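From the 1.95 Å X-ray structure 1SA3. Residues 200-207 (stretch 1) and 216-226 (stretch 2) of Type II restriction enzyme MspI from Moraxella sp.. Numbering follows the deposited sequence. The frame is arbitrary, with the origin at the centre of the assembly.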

# COMPACT_ATOMS: atom_id res chain seq x y z
N HIS E 200 -1.94 11.64 -1.48
CA HIS E 200 -2.47 10.46 -0.77
C HIS E 200 -2.96 9.39 -1.75
O HIS E 200 -3.88 9.62 -2.53
N PRO E 201 -2.35 8.19 -1.70
CA PRO E 201 -2.75 7.09 -2.60
C PRO E 201 -4.22 6.72 -2.42
O PRO E 201 -4.72 6.70 -1.30
N ASP E 202 -4.89 6.42 -3.54
CA ASP E 202 -6.29 6.02 -3.53
C ASP E 202 -6.45 4.51 -3.64
O ASP E 202 -7.48 3.95 -3.26
N LEU E 203 -5.43 3.85 -4.18
CA LEU E 203 -5.44 2.41 -4.36
C LEU E 203 -4.14 1.81 -3.86
O LEU E 203 -3.08 2.39 -4.03
N LEU E 204 -4.24 0.64 -3.24
CA LEU E 204 -3.07 -0.07 -2.74
C LEU E 204 -2.95 -1.32 -3.61
O LEU E 204 -3.83 -2.20 -3.58
N ILE E 205 -1.88 -1.38 -4.39
CA ILE E 205 -1.62 -2.49 -5.29
C ILE E 205 -0.55 -3.36 -4.67
O ILE E 205 0.53 -2.89 -4.34
N ARG E 206 -0.87 -4.64 -4.50
CA ARG E 206 0.07 -5.58 -3.90
C ARG E 206 0.32 -6.79 -4.80
O ARG E 206 -0.56 -7.63 -4.99
N PHE E 207 1.52 -6.86 -5.36
CA PHE E 207 1.91 -7.98 -6.21
C PHE E 207 2.50 -9.07 -5.33
O PHE E 207 3.38 -8.81 -4.51
N ASP E 216 0.29 -13.42 -8.24
CA ASP E 216 -1.04 -12.81 -8.37
C ASP E 216 -0.92 -11.34 -7.95
O ASP E 216 0.17 -10.87 -7.60
N VAL E 217 -2.03 -10.63 -7.99
CA VAL E 217 -2.03 -9.24 -7.55
C VAL E 217 -3.35 -8.96 -6.85
O VAL E 217 -4.37 -9.58 -7.15
N THR E 218 -3.31 -8.04 -5.90
CA THR E 218 -4.50 -7.66 -5.17
C THR E 218 -4.52 -6.13 -5.23
O THR E 218 -3.49 -5.50 -5.00
N ILE E 219 -5.66 -5.56 -5.58
CA ILE E 219 -5.79 -4.10 -5.70
C ILE E 219 -7.02 -3.66 -4.92
O ILE E 219 -8.15 -4.04 -5.25
N LYS E 220 -6.80 -2.86 -3.88
CA LYS E 220 -7.89 -2.39 -3.03
C LYS E 220 -7.98 -0.87 -2.94
O LYS E 220 -6.95 -0.21 -2.84
N ASN E 221 -9.19 -0.32 -2.99
CA ASN E 221 -9.33 1.12 -2.77
C ASN E 221 -9.18 1.26 -1.25
O ASN E 221 -9.27 0.26 -0.51
N ILE E 222 -8.96 2.48 -0.75
CA ILE E 222 -8.75 2.66 0.68
C ILE E 222 -9.93 2.21 1.54
O ILE E 222 -9.72 1.57 2.57
N ASP E 223 -11.15 2.54 1.14
CA ASP E 223 -12.32 2.14 1.93
C ASP E 223 -12.33 0.63 2.18
O ASP E 223 -12.49 0.19 3.31
N ASP E 224 -12.16 -0.15 1.11
CA ASP E 224 -12.17 -1.61 1.24
C ASP E 224 -11.01 -2.14 2.06
O ASP E 224 -11.17 -3.09 2.84
N TYR E 225 -9.83 -1.55 1.88
CA TYR E 225 -8.67 -2.00 2.64
C TYR E 225 -8.95 -1.82 4.13
O TYR E 225 -8.70 -2.72 4.94
N VAL E 226 -9.48 -0.65 4.49
CA VAL E 226 -9.80 -0.35 5.88
C VAL E 226 -10.82 -1.37 6.41
O VAL E 226 -10.64 -1.93 7.49

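Residues 203-207 and 216-221 run as antiparallel strands, their axes 168° apart and 4.6 Å at closest approach. The extended backbone of each strand sends successive side chains to alternate sheet faces, and the antiparallel register puts paired residues on the same face: Leu203, Ile205 and Phe207 with Asn221, Ile219 and Val217 on one, Leu204 and Arg206 with Lys220 and Thr218 on the other.

Before the strand, His200 makes no contact, and Pro201 contributes its backbone, O lying 3.6 Å from Ile222 CG1. Asp202 directs its CA-to-CB bond away; its carbonyl O accepts a weak hydrogen bond from Ile222 N (3.3 Å, 134°) and a hydrogen bond, not a weak one, from water 1 (2.5 Å), which in turn accepts weakly from Ile222 N.

Leu203 (m, t) brings CD2 to 3.8 Å from Asn221 CB and CD1 to 4.2 Å from Ile219 CG2. Asn221 (chi1 p) instead leads its amide away, where OD1 caps the helix by accepting from Asp224 N at 2.7 Å and 171°.

Leu204 (m, t) has the largest area covered by the other stretch, 99 Å². Its CG lies 3.8 Å from CD1 of Ile222 (m, m), and its CD1 sits 3.6 Å from the Tyr225 ring centroid, 16° off the normal, a CH-pi contact over the face. The CA-to-CB bond of Tyr225 points toward stretch 1, and its chi1 is t. Water 2 donates to Leu204 O (2.8 Å) and, weakly, to Thr218 O (2.9 Å).

Ile205 (m, t) packs CG1 against CG2 of Ile219 (m, t) at 4.0 Å and CG2 against Val217 CG2 at 3.9 Å. Arg206 (m, m, t, chi4 64°) places NH2 4.1 Å from Tyr225 OH, near the guanidinium plane but too far for a hydrogen bond; both NH1 and NH2 are bonded elsewhere in the structure.

Phe207 (chi1 m, chi2 100°) receives CG2 of Val217 (p) over one ring face, 3.9 Å from the centroid and 18° off the normal.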

# COMPACT_ATOMS: atom_id res chain seq x y z
CB HIS E 200 -3.64 10.89 0.12
CG HIS E 200 -3.31 12.04 1.02
ND1 HIS E 200 -2.42 11.93 2.07
CD2 HIS E 200 -3.68 13.34 0.98
CE1 HIS E 200 -2.26 13.11 2.63
NE2 HIS E 200 -3.01 13.99 1.99
CB PRO E 201 -1.84 5.94 -2.17
CG PRO E 201 -0.70 6.60 -1.48
CD PRO E 201 -1.33 7.74 -0.74
CB ASP E 202 -7.05 6.66 -4.70
CG ASP E 202 -7.33 8.13 -4.47
OD1 ASP E 202 -7.22 8.58 -3.31
OD2 ASP E 202 -7.68 8.83 -5.45
CB LEU E 203 -5.59 2.04 -5.84
CG LEU E 203 -6.86 2.40 -6.61
CD1 LEU E 203 -6.71 1.90 -8.05
CD2 LEU E 203 -8.07 1.74 -5.96
CB LEU E 204 -3.25 -0.46 -1.27
CG LEU E 204 -3.69 0.69 -0.34
CD1 LEU E 204 -3.84 0.16 1.08
CD2 LEU E 204 -2.64 1.83 -0.40
CB ILE E 205 -1.12 -1.96 -6.67
CG1 ILE E 205 -2.19 -1.06 -7.29
CG2 ILE E 205 -0.79 -3.12 -7.60
CD1 ILE E 205 -1.79 -0.45 -8.63
CB ARG E 206 -0.46 -6.08 -2.55
CG ARG E 206 -0.70 -4.99 -1.52
CD ARG E 206 0.59 -4.32 -1.09
NE ARG E 206 0.36 -3.33 -0.05
CZ ARG E 206 -0.09 -3.62 1.17
NH1 ARG E 206 -0.35 -4.88 1.50
NH2 ARG E 206 -0.28 -2.65 2.06
CB PHE E 207 2.97 -7.57 -7.23
CG PHE E 207 2.44 -6.78 -8.38
CD1 PHE E 207 2.56 -5.40 -8.41
CD2 PHE E 207 1.83 -7.43 -9.44
CE1 PHE E 207 2.07 -4.67 -9.50
CE2 PHE E 207 1.34 -6.71 -10.53
CZ PHE E 207 1.46 -5.33 -10.56
CB ASP E 216 -2.03 -13.52 -7.44
CG ASP E 216 -3.48 -13.34 -7.86
OD1 ASP E 216 -3.74 -12.58 -8.81
OD2 ASP E 216 -4.36 -13.97 -7.24
CB VAL E 217 -1.89 -8.26 -8.74
CG1 VAL E 217 -3.16 -8.28 -9.60
CG2 VAL E 217 -1.62 -6.83 -8.21
CB THR E 218 -4.45 -8.15 -3.71
OG1 THR E 218 -4.43 -9.58 -3.69
CG2 THR E 218 -5.65 -7.67 -2.95
CB ILE E 219 -5.93 -3.67 -7.18
CG1 ILE E 219 -4.70 -4.17 -7.97
CG2 ILE E 219 -6.05 -2.15 -7.30
CD1 ILE E 219 -4.66 -3.75 -9.43
CB LYS E 220 -7.68 -2.93 -1.62
CG LYS E 220 -7.75 -4.44 -1.48
CD LYS E 220 -9.18 -4.94 -1.35
CE LYS E 220 -9.20 -6.42 -0.97
NZ LYS E 220 -10.58 -6.93 -0.71
CB ASN E 221 -10.69 1.67 -3.27
CG ASN E 221 -11.89 0.95 -2.65
OD1 ASN E 221 -12.02 0.87 -1.43
ND2 ASN E 221 -12.77 0.43 -3.50
CB ILE E 222 -8.38 4.13 1.01
CG1 ILE E 222 -7.19 4.56 0.15
CG2 ILE E 222 -8.01 4.26 2.48
CD1 ILE E 222 -5.97 3.64 0.26
CB ASP E 223 -13.63 2.54 1.23
CG ASP E 223 -13.95 4.01 1.39
OD1 ASP E 223 -13.22 4.72 2.11
OD2 ASP E 223 -14.95 4.45 0.79
CB ASP E 224 -12.18 -2.27 -0.14
CG ASP E 224 -13.46 -2.01 -0.89
OD1 ASP E 224 -14.42 -1.52 -0.28
OD2 ASP E 224 -13.51 -2.30 -2.10
CB TYR E 225 -7.43 -1.19 2.26
CG TYR E 225 -6.20 -1.56 3.06
CD1 TYR E 225 -5.42 -2.67 2.72
CD2 TYR E 225 -5.81 -0.80 4.17
CE1 TYR E 225 -4.29 -3.02 3.46
CE2 TYR E 225 -4.68 -1.14 4.91
CZ TYR E 225 -3.93 -2.25 4.55
OH TYR E 225 -2.80 -2.58 5.28
CB VAL E 226 -10.37 1.08 6.03
CG1 VAL E 226 -10.89 1.30 7.46
CG2 VAL E 226 -9.28 2.10 5.71
O HOH W 1 -9.72 5.05 -2.74
O HOH W 2 -4.08 -4.67 -2.28